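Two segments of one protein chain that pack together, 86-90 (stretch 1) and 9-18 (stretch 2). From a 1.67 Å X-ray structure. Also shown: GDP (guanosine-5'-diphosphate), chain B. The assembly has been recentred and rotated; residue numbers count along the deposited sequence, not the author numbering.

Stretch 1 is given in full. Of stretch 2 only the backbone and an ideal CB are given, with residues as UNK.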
# COMPACT_ATOMS: atom_id res chain seq x y z
N VAL A 86 4.00 -5.10 0.02
CA VAL A 86 3.04 -4.96 -1.08
C VAL A 86 2.80 -3.48 -1.40
O VAL A 86 2.70 -2.67 -0.49
CB VAL A 86 1.70 -5.56 -0.71
CG1 VAL A 86 0.81 -5.67 -1.95
CG2 VAL A 86 1.89 -6.92 -0.06
N CYS A 87 2.70 -3.13 -2.68
CA CYS A 87 2.63 -1.72 -3.04
C CYS A 87 1.70 -1.46 -4.23
O CYS A 87 1.84 -2.08 -5.28
CB CYS A 87 4.04 -1.18 -3.35
SG CYS A 87 4.09 0.51 -3.99
N TYR A 88 0.76 -0.55 -4.06
CA TYR A 88 -0.18 -0.24 -5.12
C TYR A 88 -0.96 1.03 -4.79
O TYR A 88 -0.93 1.50 -3.65
CB TYR A 88 -1.15 -1.41 -5.30
CG TYR A 88 -1.86 -1.83 -4.02
CD1 TYR A 88 -3.11 -1.32 -3.71
CD2 TYR A 88 -1.28 -2.74 -3.13
CE1 TYR A 88 -3.78 -1.70 -2.53
CE2 TYR A 88 -1.95 -3.13 -1.96
CZ TYR A 88 -3.19 -2.60 -1.68
OH TYR A 88 -3.85 -2.96 -0.52
N SER A 89 -1.66 1.58 -5.79
CA SER A 89 -2.57 2.69 -5.58
C SER A 89 -3.94 2.21 -5.10
O SER A 89 -4.48 1.23 -5.62
CB SER A 89 -2.73 3.51 -6.86
OG SER A 89 -3.56 4.65 -6.64
N LEU A 90 -4.52 2.93 -4.14
CA LEU A 90 -5.88 2.65 -3.68
C LEU A 90 -6.92 3.13 -4.67
O LEU A 90 -8.09 2.74 -4.57
CB LEU A 90 -6.16 3.35 -2.35
CG LEU A 90 -5.25 3.05 -1.18
CD1 LEU A 90 -5.50 4.06 -0.08
CD2 LEU A 90 -5.51 1.61 -0.71
N UNK A 9 4.33 -5.62 -6.34
CA UNK A 9 3.80 -4.35 -6.85
C UNK A 9 2.65 -4.63 -7.78
O UNK A 9 2.71 -5.56 -8.59
CB UNK A 9 4.88 -3.54 -7.57
N UNK A 10 1.61 -3.81 -7.69
CA UNK A 10 0.40 -4.05 -8.48
C UNK A 10 -0.14 -2.78 -9.09
O UNK A 10 -0.13 -1.72 -8.46
CB UNK A 10 -0.68 -4.70 -7.62
N UNK A 11 -0.63 -2.89 -10.33
CA UNK A 11 -1.25 -1.77 -11.00
C UNK A 11 -0.18 -0.82 -11.53
O UNK A 11 1.01 -1.01 -11.28
CB UNK A 11 -2.20 -1.04 -10.05
N UNK A 12 -0.61 0.23 -12.23
CA UNK A 12 0.32 1.22 -12.76
C UNK A 12 1.24 1.86 -11.73
O UNK A 12 2.45 1.96 -11.94
CB UNK A 12 -0.47 2.32 -13.46
N UNK A 13 0.66 2.30 -10.61
CA UNK A 13 1.44 2.98 -9.59
C UNK A 13 2.51 2.05 -9.04
O UNK A 13 3.66 2.46 -8.86
CB UNK A 13 0.54 3.48 -8.46
N UNK A 14 2.13 0.81 -8.78
CA UNK A 14 3.06 -0.21 -8.34
C UNK A 14 4.17 -0.44 -9.35
O UNK A 14 5.34 -0.56 -8.98
CB UNK A 14 2.32 -1.52 -8.07
N UNK A 15 3.82 -0.50 -10.63
CA UNK A 15 4.81 -0.67 -11.69
C UNK A 15 5.78 0.50 -11.69
O UNK A 15 7.00 0.32 -11.84
CB UNK A 15 4.13 -0.80 -13.05
N UNK A 16 5.24 1.70 -11.51
CA UNK A 16 6.05 2.90 -11.54
C UNK A 16 7.02 2.93 -10.35
O UNK A 16 8.19 3.27 -10.51
CB UNK A 16 5.16 4.14 -11.54
N UNK A 17 6.54 2.57 -9.16
CA UNK A 17 7.43 2.52 -8.00
C UNK A 17 8.50 1.44 -8.17
O UNK A 17 9.66 1.65 -7.81
CB UNK A 17 6.62 2.26 -6.72
N UNK A 18 8.11 0.30 -8.73
CA UNK A 18 9.06 -0.78 -9.00
C UNK A 18 10.29 -0.34 -9.81
O UNK A 18 11.41 -0.82 -9.57
CB UNK A 18 8.34 -1.91 -9.75
PB GDP B . -4.30 0.98 -11.86
O1B GDP B . -3.29 0.55 -12.91
O2B GDP B . -3.98 0.25 -10.58
O3B GDP B . -5.71 0.69 -12.34
O3A GDP B . -4.22 2.56 -11.65
PA GDP B . -2.88 3.43 -11.44
O1A GDP B . -2.02 3.50 -12.69
O2A GDP B . -2.11 2.95 -10.25
O5' GDP B . -3.53 4.85 -11.19
C5' GDP B . -4.49 5.07 -10.15
C4' GDP B . -4.45 6.52 -9.68
O4' GDP B . -3.24 6.75 -8.95
C3' GDP B . -4.42 7.52 -10.82
O3' GDP B . -5.74 7.94 -11.15
C2' GDP B . -3.62 8.67 -10.25
O2' GDP B . -4.45 9.50 -9.44
C1' GDP B . -2.65 8.01 -9.29
N9 GDP B . -1.36 7.66 -9.92
C8 GDP B . -1.15 7.17 -11.16
N7 GDP B . 0.17 6.93 -11.37
C5 GDP B . 0.83 7.23 -10.23
C6 GDP B . 2.22 7.20 -9.74
O6 GDP B . 3.14 6.80 -10.49
N1 GDP B . 2.47 7.61 -8.49
C2 GDP B . 1.48 8.04 -7.66
N2 GDP B . 1.78 8.43 -6.40
N3 GDP B . 0.19 8.09 -8.04
C4 GDP B . -0.19 7.71 -9.28

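Position 9 lies on a strand that runs parallel to stretch 1, its CA 4.8 Å from the CA of C87. The two residues form a parallel bridge, so their side chains lie on the same face of the sheet. The ideal CB is 4.1 Å from C87 O, and the CB and SG of C87 offer an apolar surface beside it. A branched aliphatic or an aromatic side chain would suit. The residue is F9, with chi1 at -63° (m). Its CD1 reaches C87 CB at 3.5 Å, an oblique approach to the ring, and C87 SG lies 4.9 Å from the ring centroid. The backbone contributes as well, F9 CA making a CA-H...O contact of 3.4 Å with C87 O.

Position 10 continues the strand with phi/psi of -137/141. Its backbone N donates to C87 O at 3.0 Å and 155°, a bond that any residue except proline could make. CA-to-CB points sideways, and the ideal CB is already 4.1 Å from Y88 CB, so a small apolar side chain fits readily, though the sideways direction does not exclude a longer one. The residue is A10, whose CB packs on Y88 CB at 4.1 Å. A10 O lies 2.8 Å from water 1, within hydrogen-bonding distance, and S89 N donates to the same water at 2.9 Å, so the water links the two backbones.

At position 11 phi is 78°, which by itself favours glycine, and an ideal CB would stand 2.2 Å from GDP O2B. Both point to the deposited G11.

Position 12 has ordinary helical angles and no neighbour in stretch 1. The obstacle is the nucleotide: an ideal CB would lie 2.1 Å from GDP O1A. G12 avoids this, and its N donates to GDP O1B at 2.8 Å.

Position 13 points toward stretch 1, the ideal CB 3.6 Å from S89 CB, with the phosphates also nearby. A small side chain, preferably one carrying a hydroxyl, would serve; serine and threonine are both plausible. The residue is T13, chi1 -67° (m). OG1 lies 3.4 Å from S89 CB and donates to GDP O2A at 2.8 Å, and the backbone N donates to that same oxygen at 2.9 Å.

Position 14 is the tightest against stretch 1. An ideal CB would stand 2.9 Å from C87 O and 2.4 Å from A10 N, crowding both partners of the hydrogen bond between the stretches. Glycine is required despite a helical phi of -60°, and G14 brings its CA to 3.8 Å from C87 O.

Stretch 1 does not constrain positions 15 and 16: nothing of it lies within 5.5 Å of either ideal CB, so many side chains would do. The residues are M15, which points away, and N16, whose ND2 donates to GDP O6 at 2.8 Å.

Position 17 points toward stretch 1 again, its ideal CB 4.1 Å from C87 SG. Several apolar side chains would suit; V17 sets its CB 4.1 Å from that sulfur, extending the apolar patch begun at F9.

Position 18 points sideways with nothing of stretch 1 within 5.5 Å of its ideal CB, leaving the choice open; it is A18.

Stretch 2 9-18: FAGGTGMNVA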
# COMPACT_ATOMS: atom_id res chain seq x y z
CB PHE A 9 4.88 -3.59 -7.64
CG PHE A 9 6.05 -3.19 -6.80
CD1 PHE A 9 6.05 -1.97 -6.15
CD2 PHE A 9 7.10 -4.07 -6.60
CE1 PHE A 9 7.11 -1.60 -5.34
CE2 PHE A 9 8.16 -3.71 -5.79
CZ PHE A 9 8.17 -2.47 -5.16
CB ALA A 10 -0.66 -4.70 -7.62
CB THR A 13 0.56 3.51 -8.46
OG1 THR A 13 -0.28 4.56 -8.97
CG2 THR A 13 1.41 4.06 -7.35
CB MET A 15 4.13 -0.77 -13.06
CG MET A 15 3.22 -1.98 -13.25
SD MET A 15 4.11 -3.55 -13.42
CE MET A 15 5.07 -3.23 -14.90
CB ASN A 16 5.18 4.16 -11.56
CG ASN A 16 4.36 4.30 -12.85
OD1 ASN A 16 4.59 3.59 -13.84
ND2 ASN A 16 3.43 5.24 -12.84
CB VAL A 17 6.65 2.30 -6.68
CG1 VAL A 17 7.61 2.11 -5.52
CG2 VAL A 17 5.74 3.48 -6.42
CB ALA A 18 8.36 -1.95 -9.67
O HOH W 1 -1.66 0.63 -8.49
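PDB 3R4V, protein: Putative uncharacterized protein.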